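Glycosylation Associate Protein 1 (Streptococcus agalactiae serotype V, PDB 6OYC) is a component of the streptococcal accessory Sec system that, in the Gap123 complex, probably supports glycosylation and secretion of a surface adhesin. Local coordinates at residues E11-Y16 with Q168-P173; D78-I83 with E176-E181; L53-N58 with K145-D150; G84-Q89 with R151-S156. All coordinates share one frame; numbering follows the deposited sequence.

Contact 1 of 4, residues E11-Y16 with Q168-P173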
# COMPACT_ATOMS: atom_id res chain seq x y z
N GLU A 11 -9.06 5.31 5.87
CA GLU A 11 -10.04 4.46 6.55
C GLU A 11 -10.98 5.26 7.45
O GLU A 11 -12.16 4.92 7.58
CB GLU A 11 -9.30 3.42 7.39
CG GLU A 11 -9.73 2.00 7.19
CD GLU A 11 -8.89 1.03 7.99
OE1 GLU A 11 -8.26 1.44 8.99
OE2 GLU A 11 -8.86 -0.16 7.60
N ASN A 12 -10.47 6.28 8.12
CA ASN A 12 -11.25 6.99 9.12
C ASN A 12 -11.82 8.30 8.61
O ASN A 12 -12.56 8.96 9.34
CB ASN A 12 -10.39 7.21 10.36
CG ASN A 12 -9.90 5.89 10.92
OD1 ASN A 12 -10.70 4.98 11.15
ND2 ASN A 12 -8.59 5.76 11.09
N ARG A 13 -11.52 8.67 7.37
CA ARG A 13 -11.98 9.92 6.79
C ARG A 13 -11.80 9.77 5.28
O ARG A 13 -10.74 10.12 4.73
CB ARG A 13 -11.17 11.09 7.38
CG ARG A 13 -11.70 12.49 7.08
CD ARG A 13 -10.73 13.57 7.60
NE ARG A 13 -10.87 14.83 6.89
CZ ARG A 13 -10.10 15.91 7.09
NH1 ARG A 13 -9.13 15.86 8.00
NH2 ARG A 13 -10.29 17.02 6.36
N THR A 14 -12.83 9.24 4.62
CA THR A 14 -12.69 8.63 3.29
C THR A 14 -11.90 9.51 2.33
O THR A 14 -10.97 9.04 1.67
CB THR A 14 -14.07 8.34 2.70
OG1 THR A 14 -14.75 7.40 3.53
CG2 THR A 14 -13.97 7.75 1.28
N TRP A 15 -12.28 10.78 2.21
CA TRP A 15 -11.79 11.62 1.13
C TRP A 15 -10.50 12.33 1.47
O TRP A 15 -10.06 13.20 0.72
CB TRP A 15 -12.89 12.61 0.71
CG TRP A 15 -14.21 11.89 0.52
CD1 TRP A 15 -15.29 11.89 1.37
CD2 TRP A 15 -14.57 11.01 -0.56
NE1 TRP A 15 -16.29 11.08 0.89
CE2 TRP A 15 -15.88 10.53 -0.30
CE3 TRP A 15 -13.92 10.59 -1.73
CZ2 TRP A 15 -16.53 9.64 -1.15
CZ3 TRP A 15 -14.58 9.70 -2.58
CH2 TRP A 15 -15.87 9.24 -2.28
N TYR A 16 -9.86 11.96 2.59
CA TYR A 16 -8.69 12.64 3.11
C TYR A 16 -7.40 11.92 2.66
O TYR A 16 -7.43 10.94 1.91
CB TYR A 16 -8.78 12.72 4.64
CG TYR A 16 -7.81 13.70 5.29
CD1 TYR A 16 -7.81 15.05 4.93
CD2 TYR A 16 -6.88 13.27 6.23
CE1 TYR A 16 -6.92 15.95 5.50
CE2 TYR A 16 -5.99 14.17 6.81
CZ TYR A 16 -6.03 15.51 6.44
OH TYR A 16 -5.17 16.40 6.99
N GLN A 168 -10.73 22.38 8.48
CA GLN A 168 -9.54 22.31 7.65
C GLN A 168 -9.65 23.34 6.53
O GLN A 168 -10.62 23.32 5.76
CB GLN A 168 -9.35 20.91 7.06
CG GLN A 168 -7.97 20.69 6.47
CD GLN A 168 -7.40 19.31 6.81
OE1 GLN A 168 -8.14 18.40 7.22
NE2 GLN A 168 -6.10 19.15 6.63
N ASP A 169 -8.66 24.22 6.43
CA ASP A 169 -8.59 25.20 5.35
C ASP A 169 -7.68 24.67 4.24
O ASP A 169 -6.50 24.40 4.49
CB ASP A 169 -8.08 26.54 5.87
CG ASP A 169 -9.10 27.23 6.74
OD1 ASP A 169 -10.22 26.67 6.87
OD2 ASP A 169 -8.81 28.33 7.29
N TYR A 170 -8.22 24.53 3.03
CA TYR A 170 -7.43 24.07 1.89
C TYR A 170 -6.98 25.28 1.09
O TYR A 170 -7.80 26.15 0.76
CB TYR A 170 -8.21 23.12 0.99
CG TYR A 170 -8.67 21.82 1.61
CD1 TYR A 170 -9.75 21.80 2.50
CD2 TYR A 170 -8.07 20.61 1.25
CE1 TYR A 170 -10.21 20.59 3.04
CE2 TYR A 170 -8.52 19.39 1.80
CZ TYR A 170 -9.59 19.40 2.68
OH TYR A 170 -10.05 18.21 3.21
N LEU A 171 -5.70 25.32 0.74
CA LEU A 171 -5.07 26.51 0.20
C LEU A 171 -4.61 26.28 -1.23
O LEU A 171 -4.37 25.15 -1.65
CB LEU A 171 -3.87 26.93 1.07
CG LEU A 171 -4.10 27.09 2.59
CD1 LEU A 171 -2.87 27.60 3.34
CD2 LEU A 171 -5.28 28.01 2.88
N ALA A 172 -4.51 27.39 -1.97
CA ALA A 172 -3.75 27.45 -3.21
C ALA A 172 -2.29 27.75 -2.90
O ALA A 172 -1.96 28.17 -1.78
CB ALA A 172 -4.33 28.53 -4.13
N PRO A 173 -1.37 27.53 -3.85
CA PRO A 173 0.06 27.79 -3.57
C PRO A 173 0.36 29.24 -3.21
O PRO A 173 1.40 29.51 -2.60
CB PRO A 173 0.77 27.36 -4.86
CG PRO A 173 -0.17 26.34 -5.48
CD PRO A 173 -1.57 26.81 -5.13
O HOH W 1 -10.65 15.57 2.52
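The amide of Gln168 is held by two side chains of the 11-16 loop. Its OE1 takes Arg13 end-on, 2.8 Å from NH1 and 2.7 Å from NH2, near the guanidinium plane. NH1 comes almost in line with the C=O bond, whereas NH2 stands above the carbonyl plane. The Arg13 chain gets there extended, with CG anti to the backbone N (chi1 -169°). At the other branch of the amide, Gln168 NE2 gives a nearly straight bond of 2.9 Å to Tyr16 OH (167°); NE2 also bonds Ser156. Arg13 NH1 lies 3.3 Å above the centre of the Tyr16 ring, and Tyr16 CD1 in turn covers a face of the guanidinium. Arg13 and Tyr16 begin and end a type I beta turn, closed by Tyr16 N to Arg13 O, and dock a loop after strand 2-5 of the parallel sheet against strand 164-171 of the antiparallel one. Two residues on, Tyr170 OH approaches Arg13 tip to tip, ring and guanidinium planes nearly perpendicular. Water 1 donates to this OH at 2.8 Å and, weakly, to Trp15 O. Glu181 OE1 joins both, by a salt bridge with Arg13 and a hydrogen bond with Tyr170.

Contact 2 of 4, residues D78-I83 with E176-E181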
# COMPACT_ATOMS: atom_id res chain seq x y z
N ASP A 78 -6.42 18.83 -6.50
CA ASP A 78 -5.54 19.72 -7.26
C ASP A 78 -6.36 20.75 -8.06
O ASP A 78 -6.04 21.94 -8.07
CB ASP A 78 -4.65 18.90 -8.20
CG ASP A 78 -3.40 18.33 -7.51
OD1 ASP A 78 -3.36 18.19 -6.27
OD2 ASP A 78 -2.46 18.00 -8.24
N ASP A 79 -7.40 20.28 -8.73
CA ASP A 79 -8.31 21.15 -9.48
C ASP A 79 -8.97 22.18 -8.56
O ASP A 79 -8.89 23.39 -8.78
CB ASP A 79 -9.36 20.26 -10.16
CG ASP A 79 -10.28 21.01 -11.10
OD1 ASP A 79 -10.30 22.26 -11.11
OD2 ASP A 79 -11.00 20.32 -11.85
N ILE A 80 -9.64 21.70 -7.51
CA ILE A 80 -10.25 22.59 -6.53
C ILE A 80 -9.25 23.64 -6.06
O ILE A 80 -9.53 24.84 -6.09
CB ILE A 80 -10.78 21.77 -5.34
CG1 ILE A 80 -11.87 20.83 -5.82
CG2 ILE A 80 -11.25 22.69 -4.21
CD1 ILE A 80 -12.39 19.94 -4.72
N GLN A 81 -8.07 23.20 -5.63
CA GLN A 81 -7.14 24.09 -4.95
C GLN A 81 -6.35 24.99 -5.89
O GLN A 81 -5.51 25.75 -5.40
CB GLN A 81 -6.17 23.28 -4.08
CG GLN A 81 -6.82 22.63 -2.87
CD GLN A 81 -5.83 21.81 -2.09
OE1 GLN A 81 -5.81 20.57 -2.20
NE2 GLN A 81 -4.97 22.48 -1.31
N GLU A 82 -6.58 24.91 -7.21
CA GLU A 82 -5.95 25.81 -8.20
C GLU A 82 -4.44 25.68 -8.18
O GLU A 82 -3.70 26.67 -8.24
CB GLU A 82 -6.37 27.27 -7.99
CG GLU A 82 -7.84 27.48 -8.25
CD GLU A 82 -8.32 28.89 -7.93
OE1 GLU A 82 -7.48 29.79 -7.70
OE2 GLU A 82 -9.55 29.07 -7.89
N ILE A 83 -3.97 24.45 -8.07
CA ILE A 83 -2.54 24.23 -7.94
C ILE A 83 -1.83 24.44 -9.28
O ILE A 83 -0.83 25.16 -9.36
CB ILE A 83 -2.28 22.85 -7.31
CG1 ILE A 83 -2.58 22.96 -5.81
CG2 ILE A 83 -0.84 22.38 -7.53
CD1 ILE A 83 -3.07 21.68 -5.20
N GLU A 176 -3.83 31.59 -0.57
CA GLU A 176 -5.26 31.91 -0.51
C GLU A 176 -6.10 30.68 -0.18
O GLU A 176 -5.90 29.60 -0.74
CB GLU A 176 -5.73 32.50 -1.85
CG GLU A 176 -7.14 33.06 -1.77
CD GLU A 176 -7.65 33.64 -3.08
OE1 GLU A 176 -7.14 33.25 -4.16
OE2 GLU A 176 -8.57 34.49 -3.02
N ARG A 177 -7.06 30.85 0.71
CA ARG A 177 -7.96 29.77 1.07
C ARG A 177 -8.99 29.53 -0.03
O ARG A 177 -9.71 30.45 -0.43
CB ARG A 177 -8.66 30.07 2.38
CG ARG A 177 -9.54 28.91 2.83
CD ARG A 177 -9.98 29.09 4.26
NE ARG A 177 -10.97 30.15 4.37
CZ ARG A 177 -10.97 31.06 5.33
NH1 ARG A 177 -10.02 31.04 6.26
NH2 ARG A 177 -11.92 32.00 5.37
N ILE A 178 -9.06 28.30 -0.53
CA ILE A 178 -10.10 27.97 -1.50
C ILE A 178 -11.37 27.50 -0.82
O ILE A 178 -12.47 27.88 -1.21
CB ILE A 178 -9.60 26.91 -2.50
CG1 ILE A 178 -8.33 27.40 -3.20
CG2 ILE A 178 -10.70 26.60 -3.48
CD1 ILE A 178 -8.53 28.63 -4.00
N MET A 179 -11.24 26.67 0.21
CA MET A 179 -12.43 26.18 0.89
C MET A 179 -12.07 25.76 2.31
O MET A 179 -10.91 25.45 2.61
CB MET A 179 -13.08 25.01 0.14
CG MET A 179 -12.19 23.79 0.10
SD MET A 179 -12.89 22.38 -0.75
CE MET A 179 -11.51 21.25 -0.66
N ARG A 180 -13.07 25.77 3.17
CA ARG A 180 -12.96 25.28 4.54
C ARG A 180 -13.92 24.12 4.74
O ARG A 180 -15.10 24.22 4.38
CB ARG A 180 -13.25 26.39 5.54
CG ARG A 180 -13.53 25.88 6.95
CD ARG A 180 -13.67 27.04 7.93
NE ARG A 180 -12.57 27.99 7.78
CZ ARG A 180 -12.39 29.04 8.57
NH1 ARG A 180 -13.24 29.26 9.57
NH2 ARG A 180 -11.36 29.85 8.38
N GLU A 181 -13.41 23.02 5.29
CA GLU A 181 -14.17 21.80 5.57
C GLU A 181 -14.24 21.63 7.07
O GLU A 181 -13.20 21.47 7.72
CB GLU A 181 -13.53 20.56 4.93
CG GLU A 181 -14.24 19.24 5.26
CD GLU A 181 -13.43 17.98 4.90
OE1 GLU A 181 -12.21 18.05 4.61
OE2 GLU A 181 -14.04 16.90 4.89
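The carboxylate of Glu82 lies broadside to Ile178: methyl CD1 sits above one face of the group, 3.9 Å from CD and about equally far from both oxygens. The polar end of Glu82 bonds to Lys196, which also pairs with Glu176 and probably eases the repulsion between the two acids. On residues that take no part, the guanidiniums of Arg177 and Arg180 lie face to face, offset, in a doubtful arrangement, both bound to Asp169. The rest of the contact is mainly apolar. Ile178 CG2 presses on the backbone at Ile80 O (3.4 Å) while its CG1 lies 3.9 Å from Gln81 CA. Met179 SD reaches Ile80 CG2 at 3.8 Å, its extended chain crossing the isoleucine at about a right angle. Two successive strand residues can both point at the helix end because Ile178 and Met179 form a classic beta bulge opposite Tyr170. The helix stops here in a Schellman motif: Glu82 has positive phi (61°), and Ile83 N and Glu82 N bond back to Asp78 O and Asp79 O. Gln81 NE2 adds a bond to Leu171 O. The end of helix 76-80 thus rests on strand 177-182, beside strand 164-171, with Leu211 of helix 208-223 touching both Ile80 and Met179.

Contact 3 of 4, residues L53-N58 with K145-D150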
# COMPACT_ATOMS: atom_id res chain seq x y z
N LEU A 53 -9.78 10.83 -6.50
CA LEU A 53 -10.92 11.57 -5.97
C LEU A 53 -10.66 12.17 -4.60
O LEU A 53 -11.29 13.17 -4.26
CB LEU A 53 -12.15 10.67 -5.90
CG LEU A 53 -12.70 10.15 -7.23
CD1 LEU A 53 -14.00 9.37 -6.99
CD2 LEU A 53 -12.93 11.26 -8.22
N ASN A 54 -9.77 11.58 -3.80
CA ASN A 54 -9.54 12.06 -2.44
C ASN A 54 -8.33 12.98 -2.39
O ASN A 54 -7.55 13.09 -3.34
CB ASN A 54 -9.34 10.89 -1.47
CG ASN A 54 -8.16 10.01 -1.85
OD1 ASN A 54 -8.03 9.57 -2.98
ND2 ASN A 54 -7.29 9.77 -0.88
N TYR A 55 -8.20 13.67 -1.26
CA TYR A 55 -7.11 14.60 -1.02
C TYR A 55 -5.78 13.84 -0.90
O TYR A 55 -5.63 12.97 -0.04
CB TYR A 55 -7.43 15.37 0.27
CG TYR A 55 -6.44 16.42 0.72
CD1 TYR A 55 -6.03 17.45 -0.13
CD2 TYR A 55 -5.92 16.39 2.01
CE1 TYR A 55 -5.14 18.41 0.30
CE2 TYR A 55 -5.05 17.35 2.45
CZ TYR A 55 -4.66 18.35 1.59
OH TYR A 55 -3.78 19.31 2.02
N MET A 56 -4.81 14.15 -1.76
CA MET A 56 -3.55 13.40 -1.80
C MET A 56 -2.35 14.33 -1.95
O MET A 56 -1.69 14.36 -3.00
CB MET A 56 -3.59 12.37 -2.94
CG MET A 56 -4.51 11.18 -2.65
SD MET A 56 -3.70 10.12 -1.44
CE MET A 56 -2.82 9.00 -2.54
N PRO A 57 -2.02 15.09 -0.91
CA PRO A 57 -0.87 16.03 -1.01
C PRO A 57 0.46 15.34 -1.27
O PRO A 57 1.41 15.99 -1.73
CB PRO A 57 -0.88 16.75 0.34
CG PRO A 57 -1.62 15.80 1.27
CD PRO A 57 -2.65 15.13 0.42
N ASN A 58 0.57 14.03 -1.01
CA ASN A 58 1.79 13.28 -1.25
C ASN A 58 1.69 12.39 -2.48
O ASN A 58 2.38 11.37 -2.57
CB ASN A 58 2.15 12.44 -0.03
CG ASN A 58 3.61 12.41 0.22
OD1 ASN A 58 4.26 13.46 0.22
ND2 ASN A 58 4.18 11.21 0.39
N LYS A 145 -2.39 21.81 12.47
CA LYS A 145 -1.50 20.91 11.74
C LYS A 145 -1.30 21.49 10.35
O LYS A 145 -2.27 21.71 9.62
CB LYS A 145 -2.08 19.49 11.67
CG LYS A 145 -1.16 18.49 10.98
CD LYS A 145 -1.88 17.18 10.58
CE LYS A 145 -2.42 16.42 11.79
NZ LYS A 145 -1.33 15.78 12.60
N TYR A 146 -0.05 21.78 10.01
CA TYR A 146 0.32 22.24 8.67
C TYR A 146 0.56 21.02 7.79
O TYR A 146 1.44 20.21 8.11
CB TYR A 146 1.60 23.07 8.72
CG TYR A 146 1.47 24.43 9.38
CD1 TYR A 146 1.60 24.57 10.76
CD2 TYR A 146 1.26 25.57 8.61
CE1 TYR A 146 1.51 25.82 11.35
CE2 TYR A 146 1.15 26.82 9.20
CZ TYR A 146 1.28 26.94 10.57
OH TYR A 146 1.18 28.17 11.17
N LEU A 147 -0.20 20.88 6.71
CA LEU A 147 -0.05 19.77 5.75
C LEU A 147 0.67 20.29 4.52
O LEU A 147 0.15 21.18 3.83
CB LEU A 147 -1.38 19.18 5.30
CG LEU A 147 -2.21 18.18 6.08
CD1 LEU A 147 -1.39 16.92 6.40
CD2 LEU A 147 -2.78 18.86 7.34
N PHE A 148 1.82 19.72 4.21
CA PHE A 148 2.60 20.15 3.07
C PHE A 148 2.40 19.18 1.91
O PHE A 148 2.41 17.96 2.12
CB PHE A 148 4.08 20.26 3.44
CG PHE A 148 4.34 21.33 4.46
CD1 PHE A 148 4.59 22.64 4.05
CD2 PHE A 148 4.32 21.04 5.82
CE1 PHE A 148 4.83 23.63 4.98
CE2 PHE A 148 4.55 22.04 6.76
CZ PHE A 148 4.81 23.33 6.34
N ASP A 149 2.19 19.73 0.72
CA ASP A 149 2.22 18.99 -0.53
C ASP A 149 3.65 18.58 -0.83
O ASP A 149 4.60 19.30 -0.49
CB ASP A 149 1.67 19.88 -1.66
CG ASP A 149 1.27 19.09 -2.92
OD1 ASP A 149 2.18 18.76 -3.72
OD2 ASP A 149 0.05 18.83 -3.10
N ASP A 150 3.81 17.44 -1.50
CA ASP A 150 5.17 17.03 -1.85
C ASP A 150 5.79 17.91 -2.94
O ASP A 150 6.97 17.75 -3.23
CB ASP A 150 5.22 15.56 -2.27
CG ASP A 150 4.43 15.25 -3.54
OD1 ASP A 150 4.42 16.07 -4.49
OD2 ASP A 150 3.85 14.14 -3.63
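Pro57 and the backbone of Asp149 and Asp150 form the tight part of this contact. Asp150 N donates to Pro57 O at 2.8 Å, nearly straight (163°), and Asp149 CA adds a CA-H...O contact to the same oxygen at 3.3 Å. The proline ring packs too, Pro57 CB lying 3.9 Å from both Asp149 CA and Phe148 O. The Asp149 carboxylate also comes close, its CG 3.3 Å from Pro57 O; a salt bridge to Arg151 probably offsets the proximity of acceptor oxygens. Asp150 turns CG between its backbone N and carbonyl carbon (chi1 64°), and Asp150 OD2 ends 3.0 Å from Asn58 C. Asp150 OD1 pairs with Arg60, while Asn58 OD1, 3.4 Å from Asp150 CB, is bound by Asn130. Farther back along the strand the fit is looser, though still buried. Tyr55 OH is no nearer to Leu147 than 4.1 Å at CB; its hydrogen bonds go instead to Ser155 and Ser156. The Tyr55 ring is backed by Pro57, whose CD lies 3.7 Å above its centre. Asn58 occupies the N-cap position of helix 59-65 but makes no capping bond; the bond from Tyr61 N in the first turn goes to Asp150 OD2. The 53-58 segment is a strand-to-helix loop leaving the parallel sheet, here seated against strand 141-148 of the antiparallel sheet and the loop that follows it.

Contact 4 of 4, residues G84-Q89 with R151-S156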
# COMPACT_ATOMS: atom_id res chain seq x y z
N GLY A 84 -2.36 23.88 -10.37
CA GLY A 84 -1.72 24.17 -11.64
C GLY A 84 -0.34 23.56 -11.72
O GLY A 84 -0.02 22.54 -11.09
N ASN A 85 0.52 24.18 -12.50
CA ASN A 85 1.86 23.63 -12.70
C ASN A 85 2.87 24.38 -11.82
O ASN A 85 3.67 25.18 -12.27
CB ASN A 85 2.23 23.70 -14.18
CG ASN A 85 3.64 23.25 -14.44
OD1 ASN A 85 4.09 22.23 -13.91
ND2 ASN A 85 4.35 23.99 -15.30
N VAL A 86 2.80 24.06 -10.52
CA VAL A 86 3.56 24.79 -9.51
C VAL A 86 5.03 24.40 -9.60
O VAL A 86 5.38 23.24 -9.87
CB VAL A 86 2.99 24.48 -8.12
CG1 VAL A 86 3.18 23.00 -7.77
CG2 VAL A 86 3.67 25.33 -7.07
N ARG A 87 5.91 25.38 -9.41
CA ARG A 87 7.34 25.09 -9.28
C ARG A 87 7.58 24.25 -8.01
O ARG A 87 7.18 24.65 -6.91
CB ARG A 87 8.15 26.39 -9.24
CG ARG A 87 9.64 26.18 -8.94
CD ARG A 87 10.47 27.48 -8.97
NE ARG A 87 10.29 28.31 -7.78
CZ ARG A 87 10.86 28.07 -6.59
NH1 ARG A 87 11.66 27.01 -6.41
NH2 ARG A 87 10.61 28.91 -5.58
N GLN A 88 8.30 23.18 -8.14
CA GLN A 88 8.64 22.32 -7.04
C GLN A 88 9.58 22.99 -6.08
O GLN A 88 10.51 23.59 -6.48
CB GLN A 88 9.39 21.13 -7.59
CG GLN A 88 8.77 19.76 -7.45
CD GLN A 88 8.70 18.98 -8.79
OE1 GLN A 88 9.69 18.76 -9.47
NE2 GLN A 88 7.49 18.58 -9.15
N GLN A 89 9.34 22.91 -4.80
CA GLN A 89 10.27 23.44 -3.82
C GLN A 89 10.62 22.34 -2.83
O GLN A 89 9.79 21.47 -2.55
CB GLN A 89 9.67 24.64 -3.03
CG GLN A 89 9.46 25.91 -3.80
CD GLN A 89 8.70 26.95 -2.96
OE1 GLN A 89 9.32 27.76 -2.26
NE2 GLN A 89 7.37 26.90 -2.99
N ARG A 151 5.02 18.79 -3.56
CA ARG A 151 5.62 19.80 -4.43
C ARG A 151 6.20 20.98 -3.63
O ARG A 151 6.74 21.92 -4.22
CB ARG A 151 4.62 20.27 -5.48
CG ARG A 151 4.31 19.20 -6.53
CD ARG A 151 2.98 19.41 -7.27
NE ARG A 151 1.81 19.31 -6.39
CZ ARG A 151 0.57 19.09 -6.82
NH1 ARG A 151 0.33 18.95 -8.12
NH2 ARG A 151 -0.43 19.01 -5.95
N GLY A 152 6.13 20.92 -2.30
CA GLY A 152 6.77 21.90 -1.45
C GLY A 152 6.03 23.22 -1.27
O GLY A 152 6.67 24.26 -1.18
N PHE A 153 4.70 23.20 -1.25
CA PHE A 153 3.90 24.34 -0.83
C PHE A 153 3.00 23.91 0.33
O PHE A 153 2.80 22.71 0.56
CB PHE A 153 3.07 24.92 -1.99
CG PHE A 153 2.04 23.97 -2.53
CD1 PHE A 153 0.77 23.91 -1.97
CD2 PHE A 153 2.33 23.15 -3.61
CE1 PHE A 153 -0.20 23.03 -2.47
CE2 PHE A 153 1.37 22.26 -4.12
CZ PHE A 153 0.10 22.21 -3.54
N LEU A 154 2.46 24.89 1.06
CA LEU A 154 1.48 24.59 2.12
C LEU A 154 0.13 24.27 1.48
O LEU A 154 -0.49 25.16 0.90
CB LEU A 154 1.33 25.76 3.09
CG LEU A 154 0.35 25.55 4.26
CD1 LEU A 154 0.71 24.34 5.14
CD2 LEU A 154 0.29 26.79 5.10
N SER A 155 -0.33 23.02 1.60
CA SER A 155 -1.57 22.56 1.00
C SER A 155 -2.80 22.83 1.87
O SER A 155 -3.85 23.21 1.34
CB SER A 155 -1.50 21.06 0.69
OG SER A 155 -2.69 20.60 0.05
N SER A 156 -2.69 22.65 3.18
CA SER A 156 -3.85 22.87 4.03
C SER A 156 -3.41 23.04 5.49
O SER A 156 -2.29 22.69 5.86
CB SER A 156 -4.87 21.73 3.88
OG SER A 156 -4.45 20.53 4.51
O HOH W 2 1.47 20.22 -10.44
O HOH W 3 5.97 24.73 -4.52
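Arg151 O is gripped from several directions: Gln89 N donates to it at 2.8 Å (166°), water 3 at 2.9 Å, and Gln88 CA makes a longer CA-H...O contact. Water 3 also donates to Arg87 O and accepts from Gln89 NE2, tying the two backbones together once more. One residue on, Gly152 CA makes a CA-H...O contact with Gln89 O at 3.2 Å; glycine, with no side chain at this spot and with positive phi, admits so close an approach. Toward the start of both segments, the aliphatic part of Arg151 lies against Val86, whose CG1 is 3.6 Å from Arg151 CD and 4.1 Å from Phe153 CE2. The arginine chain then bends at chi3 (-64°), which swings NE off the line of the chain. Its NH1 donates to water 2 at 2.9 Å, which in turn donates to Gly84 O. Salt bridges to Asp149 and Asp78 probably offset its charge, with that of nearby Arg60. Gln88 NE2 only skirts CG of Arg151, at the exposed margin. The second segment opens as the turn joining strands 141-148 and 154-161, consecutive antiparallel neighbours, and Ser155 and Ser156 form a classic beta bulge opposite Leu147. The irregular chain after helix 76-80 is thus pinned to the connection of a beta hairpin.

From the N terminus, 11-16 opens the loop that contact 1 closes at 168-173. Contact 3 (53-58 with 145-150) and contact 4 (84-89 with 151-156) both fall within that span, yet they cross each other. Contact 2, from 78-83 to 176-181, encloses contact 4 but crosses contacts 1 and 3. The first segments are loops and a helix end associated with the parallel sheet of strands 2-5, 48-52 and 73-75; the second segments come in order from strands 141-148, 154-161, 164-171 and 177-182, consecutive neighbours of the antiparallel sheet. Bridges between contacts include Glu181 with Tyr170, Asp78 with Arg151, and Tyr55 with Ser155 and Ser156.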